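Local coordinates for piwi domain-containing protein (Vanderwaltozyma polyspora, PDB 5THE) that probably binds guide RNA as a budding-yeast Argonaute, the crystallised part being its C-terminal lobe with the Piwi domain, which has an RNase H-like fold, at residues V37-S42 / W62-H67; K54-K59 / V413-N418. All blocks are in the same frame, centred on the assembly; numbering follows the deposited sequence.

Contact 1. Residues V37-S42 / W62-H67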
loop_
_atom_site.group_PDB
_atom_site.type_symbol
_atom_site.label_atom_id
_atom_site.label_comp_id
_atom_site.label_asym_id
_atom_site.label_seq_id
_atom_site.Cartn_x
_atom_site.Cartn_y
_atom_site.Cartn_z
ATOM N N VAL A 37 5.224 13.860 10.604
ATOM C CA VAL A 37 5.587 13.417 9.263
ATOM C C VAL A 37 6.976 13.948 8.940
ATOM O O VAL A 37 7.260 15.131 9.138
ATOM C CB VAL A 37 4.554 13.882 8.224
ATOM C CG1 VAL A 37 5.022 13.494 6.818
ATOM C CG2 VAL A 37 3.180 13.265 8.512
ATOM N N GLN A 38 7.850 13.074 8.455
ATOM C CA GLN A 38 9.250 13.406 8.222
ATOM C C GLN A 38 9.512 13.545 6.728
ATOM O O GLN A 38 9.233 12.619 5.967
ATOM C CB GLN A 38 10.162 12.322 8.809
ATOM C CG GLN A 38 11.636 12.561 8.545
ATOM C CD GLN A 38 12.188 13.665 9.421
ATOM O OE1 GLN A 38 12.144 13.560 10.632
ATOM N NE2 GLN A 38 12.691 14.731 8.815
ATOM N N PHE A 39 10.072 14.687 6.317
ATOM C CA PHE A 39 10.617 14.882 4.980
ATOM C C PHE A 39 12.143 14.861 5.059
ATOM O O PHE A 39 12.721 14.587 6.114
ATOM C CB PHE A 39 10.085 16.188 4.372
ATOM C CG PHE A 39 8.605 16.366 4.536
ATOM C CD1 PHE A 39 7.714 15.601 3.800
ATOM C CD2 PHE A 39 8.104 17.286 5.444
ATOM C CE1 PHE A 39 6.339 15.758 3.967
ATOM C CE2 PHE A 39 6.737 17.448 5.612
ATOM C CZ PHE A 39 5.856 16.682 4.868
ATOM N N LYS A 40 12.806 15.154 3.937
ATOM C CA LYS A 40 14.267 15.106 3.923
ATOM C C LYS A 40 14.871 16.053 4.959
ATOM O O LYS A 40 15.756 15.667 5.726
ATOM C CB LYS A 40 14.813 15.449 2.535
ATOM C CG LYS A 40 16.295 15.150 2.427
ATOM C CD LYS A 40 16.863 15.498 1.062
ATOM C CE LYS A 40 18.058 14.608 0.771
ATOM N NZ LYS A 40 19.112 15.322 0.019
ATOM N N GLU A 41 14.411 17.292 4.996
ATOM C CA GLU A 41 15.101 18.322 5.768
ATOM C C GLU A 41 14.139 19.107 6.643
ATOM O O GLU A 41 14.423 20.247 7.016
ATOM C CB GLU A 41 15.860 19.271 4.843
ATOM C CG GLU A 41 16.804 18.560 3.889
ATOM C CD GLU A 41 17.624 19.513 3.061
ATOM O OE1 GLU A 41 18.848 19.576 3.281
ATOM O OE2 GLU A 41 17.042 20.206 2.199
ATOM N N SER A 42 13.005 18.509 6.982
ATOM C CA SER A 42 11.924 19.226 7.638
ATOM C C SER A 42 10.883 18.200 8.068
ATOM O O SER A 42 10.888 17.054 7.610
ATOM C CB SER A 42 11.322 20.280 6.699
ATOM O OG SER A 42 10.109 20.785 7.196
ATOM N N TRP A 62 -1.155 17.060 3.811
ATOM C CA TRP A 62 -0.085 18.025 3.573
ATOM C C TRP A 62 0.194 18.060 2.072
ATOM O O TRP A 62 -0.547 17.489 1.273
ATOM C CB TRP A 62 1.162 17.673 4.402
ATOM C CG TRP A 62 1.739 16.321 4.054
ATOM C CD1 TRP A 62 2.728 16.052 3.144
ATOM C CD2 TRP A 62 1.335 15.055 4.591
ATOM N NE1 TRP A 62 2.963 14.695 3.090
ATOM C CE2 TRP A 62 2.122 14.064 3.966
ATOM C CE3 TRP A 62 0.376 14.664 5.534
ATOM C CZ2 TRP A 62 1.989 12.715 4.263
ATOM C CZ3 TRP A 62 0.245 13.319 5.826
ATOM C CH2 TRP A 62 1.045 12.361 5.191
ATOM N N ASN A 63 1.260 18.755 1.689
ATOM C CA ASN A 63 1.700 18.725 0.304
ATOM C C ASN A 63 3.215 18.849 0.291
ATOM O O ASN A 63 3.840 19.215 1.289
ATOM C CB ASN A 63 1.036 19.825 -0.522
ATOM C CG ASN A 63 1.468 21.186 -0.098
ATOM O OD1 ASN A 63 2.479 21.691 -0.565
ATOM N ND2 ASN A 63 0.724 21.788 0.814
ATOM N N MET A 64 3.804 18.521 -0.856
ATOM C CA MET A 64 5.254 18.447 -0.976
ATOM C C MET A 64 5.913 19.797 -1.227
ATOM O O MET A 64 7.139 19.873 -1.150
ATOM C CB MET A 64 5.637 17.467 -2.095
ATOM C CG MET A 64 5.588 16.009 -1.674
ATOM S SD MET A 64 6.524 15.729 -0.151
ATOM C CE MET A 64 8.234 15.947 -0.675
ATOM N N LYS A 65 5.147 20.853 -1.507
ATOM C CA LYS A 65 5.738 22.150 -1.836
ATOM C C LYS A 65 6.749 22.579 -0.777
ATOM O O LYS A 65 6.449 22.610 0.420
ATOM C CB LYS A 65 4.638 23.208 -1.980
ATOM C CG LYS A 65 5.152 24.599 -2.334
ATOM C CD LYS A 65 4.033 25.474 -2.895
ATOM C CE LYS A 65 4.529 26.880 -3.216
ATOM N NZ LYS A 65 5.106 27.534 -2.010
ATOM N N GLY A 66 7.967 22.887 -1.225
ATOM C CA GLY A 66 9.029 23.248 -0.310
ATOM C C GLY A 66 9.679 22.089 0.411
ATOM O O GLY A 66 10.591 22.316 1.209
ATOM N N HIS A 67 9.254 20.858 0.159
ATOM C CA HIS A 67 9.842 19.701 0.810
ATOM C C HIS A 67 10.541 18.827 -0.215
ATOM O O HIS A 67 10.313 18.938 -1.422
ATOM C CB HIS A 67 8.773 18.875 1.534
ATOM C CG HIS A 67 8.033 19.636 2.584
ATOM N ND1 HIS A 67 8.670 20.269 3.627
ATOM C CD2 HIS A 67 6.707 19.865 2.753
ATOM C CE1 HIS A 67 7.770 20.854 4.397
ATOM N NE2 HIS A 67 6.571 20.624 3.889
#
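The Phe39 ring lies face to face on the His67 ring. Their centroids are 3.9 Å apart and the planes differ by 13°. Phe39 CD2 sits over the middle of the imidazole, 3.5 Å from His67 ND1. His67 CB adds a CH-pi contact to the Phe39 ring. Phe39 CG is anti to the carbonyl carbon, beside the backbone N, on a CB that points toward 62-67. The far end of the ring, CE1 and CZ, meets the pyrrole side of Trp62. This is an offset edge-to-face pair with planes at 63°; Phe39 CZ is 3.6 Å from Trp62 CD1. Phe39, Trp62 and His67 thus form an aromatic cluster. It joins the loop between strands 37-38 and 43-44 to residues 62-67, which include the type II turn Met64-His67. Val37 meets the indole tip to tip, with both methyls over one face; CG2 is 4.0 Å from Trp62 CZ3. Met64 is bent at chi2 and chi3, and its SD approaches Phe39 CE1 obliquely at 4.1 Å, a Met-aromatic contact. Beside the imidazole, Ser42 OG lies 3.6 Å from His67 CE1. Phe44 of strand 43-44 also packs on Phe39 and Trp62, and His247 meets Trp62 edge to face.

Contact 2. Residues K54-K59 / V413-N418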
loop_
_atom_site.group_PDB
_atom_site.type_symbol
_atom_site.label_atom_id
_atom_site.label_comp_id
_atom_site.label_asym_id
_atom_site.label_seq_id
_atom_site.Cartn_x
_atom_site.Cartn_y
_atom_site.Cartn_z
ATOM N N LYS A 54 -9.888 26.764 9.451
ATOM C CA LYS A 54 -9.564 25.594 8.635
ATOM C C LYS A 54 -8.164 25.053 8.922
ATOM O O LYS A 54 -7.609 24.298 8.117
ATOM C CB LYS A 54 -9.726 25.892 7.137
ATOM C CG LYS A 54 -11.186 26.125 6.684
ATOM C CD LYS A 54 -11.223 26.396 5.177
ATOM C CE LYS A 54 -12.611 26.773 4.685
ATOM N NZ LYS A 54 -13.550 25.631 4.706
ATOM N N HIS A 55 -7.578 25.413 10.063
ATOM C CA HIS A 55 -6.327 24.781 10.465
ATOM C C HIS A 55 -6.479 23.264 10.478
ATOM O O HIS A 55 -5.568 22.537 10.075
ATOM C CB HIS A 55 -5.893 25.307 11.835
ATOM C CG HIS A 55 -4.609 24.715 12.338
ATOM N ND1 HIS A 55 -3.380 25.038 11.806
ATOM C CD2 HIS A 55 -4.366 23.827 13.330
ATOM C CE1 HIS A 55 -2.436 24.375 12.448
ATOM N NE2 HIS A 55 -3.008 23.632 13.379
ATOM N N GLU A 56 -7.661 22.775 10.876
ATOM C CA GLU A 56 -7.870 21.341 11.052
ATOM C C GLU A 56 -7.747 20.570 9.741
ATOM O O GLU A 56 -7.424 19.379 9.756
ATOM C CB GLU A 56 -9.244 21.093 11.675
ATOM C CG GLU A 56 -10.408 21.467 10.770
ATOM C CD GLU A 56 -10.694 22.954 10.730
ATOM O OE1 GLU A 56 -10.035 23.717 11.472
ATOM O OE2 GLU A 56 -11.590 23.356 9.949
ATOM N N GLU A 57 -7.997 21.213 8.599
ATOM C CA GLU A 57 -7.976 20.464 7.346
ATOM C C GLU A 57 -6.580 20.037 6.955
ATOM O O GLU A 57 -6.432 19.271 5.998
ATOM C CB GLU A 57 -8.606 21.283 6.224
ATOM C CG GLU A 57 -9.976 21.797 6.614
ATOM C CD GLU A 57 -10.754 22.354 5.443
ATOM O OE1 GLU A 57 -11.945 22.666 5.626
ATOM O OE2 GLU A 57 -10.173 22.487 4.350
ATOM N N SER A 58 -5.570 20.474 7.695
ATOM C CA SER A 58 -4.195 20.101 7.421
ATOM C C SER A 58 -3.761 18.859 8.188
ATOM O O SER A 58 -2.705 18.312 7.883
ATOM C CB SER A 58 -3.254 21.279 7.745
ATOM O OG SER A 58 -3.069 21.446 9.137
ATOM N N LYS A 59 -4.532 18.401 9.174
ATOM C CA LYS A 59 -4.177 17.158 9.852
ATOM C C LYS A 59 -4.304 15.990 8.871
ATOM O O LYS A 59 -5.361 15.788 8.267
ATOM C CB LYS A 59 -5.068 16.923 11.067
ATOM C CG LYS A 59 -4.569 15.746 11.917
ATOM C CD LYS A 59 -5.450 15.522 13.147
ATOM C CE LYS A 59 -4.863 14.431 14.030
ATOM N NZ LYS A 59 -5.756 14.123 15.200
ATOM N N VAL A 413 -12.277 19.600 16.751
ATOM C CA VAL A 413 -12.521 18.170 16.792
ATOM C C VAL A 413 -13.310 17.696 15.581
ATOM O O VAL A 413 -13.787 16.560 15.558
ATOM C CB VAL A 413 -13.227 17.764 18.105
ATOM C CG1 VAL A 413 -12.311 18.034 19.284
ATOM C CG2 VAL A 413 -14.582 18.523 18.274
ATOM N N GLN A 414 -13.464 18.535 14.570
ATOM C CA GLN A 414 -14.016 18.078 13.301
ATOM C C GLN A 414 -13.295 18.789 12.170
ATOM O O GLN A 414 -12.704 19.853 12.362
ATOM C CB GLN A 414 -15.524 18.326 13.205
ATOM C CG GLN A 414 -15.940 19.760 13.454
ATOM C CD GLN A 414 -17.391 20.004 13.064
ATOM O OE1 GLN A 414 -17.702 20.140 11.885
ATOM N NE2 GLN A 414 -18.284 20.035 14.053
ATOM N N SER A 415 -13.358 18.185 10.978
ATOM C CA SER A 415 -12.711 18.732 9.791
ATOM C C SER A 415 -13.500 18.330 8.556
ATOM O O SER A 415 -13.870 17.155 8.401
ATOM C CB SER A 415 -11.268 18.238 9.665
ATOM O OG SER A 415 -10.636 18.853 8.557
ATOM N N MET A 416 -13.736 19.302 7.673
ATOM C CA MET A 416 -14.458 19.047 6.429
ATOM C C MET A 416 -15.803 18.375 6.689
ATOM O O MET A 416 -16.200 17.447 5.989
ATOM C CB MET A 416 -13.605 18.215 5.473
ATOM C CG MET A 416 -12.303 18.893 5.116
ATOM S SD MET A 416 -11.179 17.749 4.315
ATOM C CE MET A 416 -11.856 17.678 2.680
ATOM N N GLY A 417 -16.497 18.835 7.722
ATOM C CA GLY A 417 -17.809 18.319 8.035
ATOM C C GLY A 417 -17.814 16.933 8.623
ATOM O O GLY A 417 -18.887 16.349 8.787
ATOM N N ASN A 418 -16.649 16.386 8.943
ATOM C CA ASN A 418 -16.531 15.019 9.416
ATOM C C ASN A 418 -15.795 15.002 10.743
ATOM O O ASN A 418 -15.243 16.014 11.181
ATOM C CB ASN A 418 -15.823 14.149 8.374
ATOM C CG ASN A 418 -16.769 13.729 7.259
ATOM O OD1 ASN A 418 -17.373 12.659 7.313
ATOM N ND2 ASN A 418 -16.933 14.589 6.266
HETATM O O HOH W 1 -13.151 22.057 8.158
#
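Ser415 OG rests against the backbone of Glu57, 3.3 Å from Glu57 CA. The same hydroxyl is 3.4 Å from Glu56 CG and 3.6 Å from Glu57 CG. Ser415 CB also touches Glu56 CG. The hydrogen-bond partner of the hydroxyl is Gln443 NE2, outside the two segments. Ser415 OG is anti to the backbone N (chi1 -176°), which carries it to the 3-10 segment. Glu56 CG also packs against the backbone oxygen of Gln414, at 3.2 Å. This CG lies between its own backbone N and carbonyl carbon (chi1 67°), and the chain bends again at chi2. Glu57 is extended beyond CG and crosses Met416 at about a right angle. Its carboxylate carbon CD is 3.8 Å from Met416 CG.

One water ties the two acids to the turn. It donates to Glu56 OE2 at 2.7 Å and to Glu57 OE1 at 2.9 Å. It accepts from Met416 N. The two carboxylates thus share a water that also accepts from a backbone N-H. Glu57 OE1 also forms a long, weak salt bridge with Lys54 NZ, at 3.5 Å. That second partner may ease the repulsion between the two acids.

Behind this shell, each side is held by its own turn. On one side, Ser58 OG and Ser58 N both bond to His55 O. On the other, Ser415-Asn418 is a type I' beta turn, a two-residue beta hairpin closed by backbone bonds in both directions between Ser415 and Asn418. Asn418 ND2 adds a bond to Met416 O and also reaches Gly447 O. The contact docks the 3-10 segment 55-58, in the long loop between strands 43-44 and 77-85, onto the hairpin of strands 410-415 and 418-419 in the Piwi domain.

Overall arrangement
Contacts 1 and 2 share one long loop, which runs from strand 43-44 to strand 77-85. Residues 54-59 and 62-67 follow each other closely along it, yet the centres of the two contacts are about 20 Å apart. Contact 1 joins segments 20 residues apart and ties a later part of the loop back to residues 37-42. Contact 2 joins segments 354 residues apart and links an earlier part to the Piwi domain. The segments of the two contacts alternate along the chain. The contacts touch each other nowhere else; they are joined through the adjoining segments 54-59 and 62-67. Measured by nearest atoms, the bound nucleic acid is about 9 Å from contact 1 and about 7 Å from contact 2.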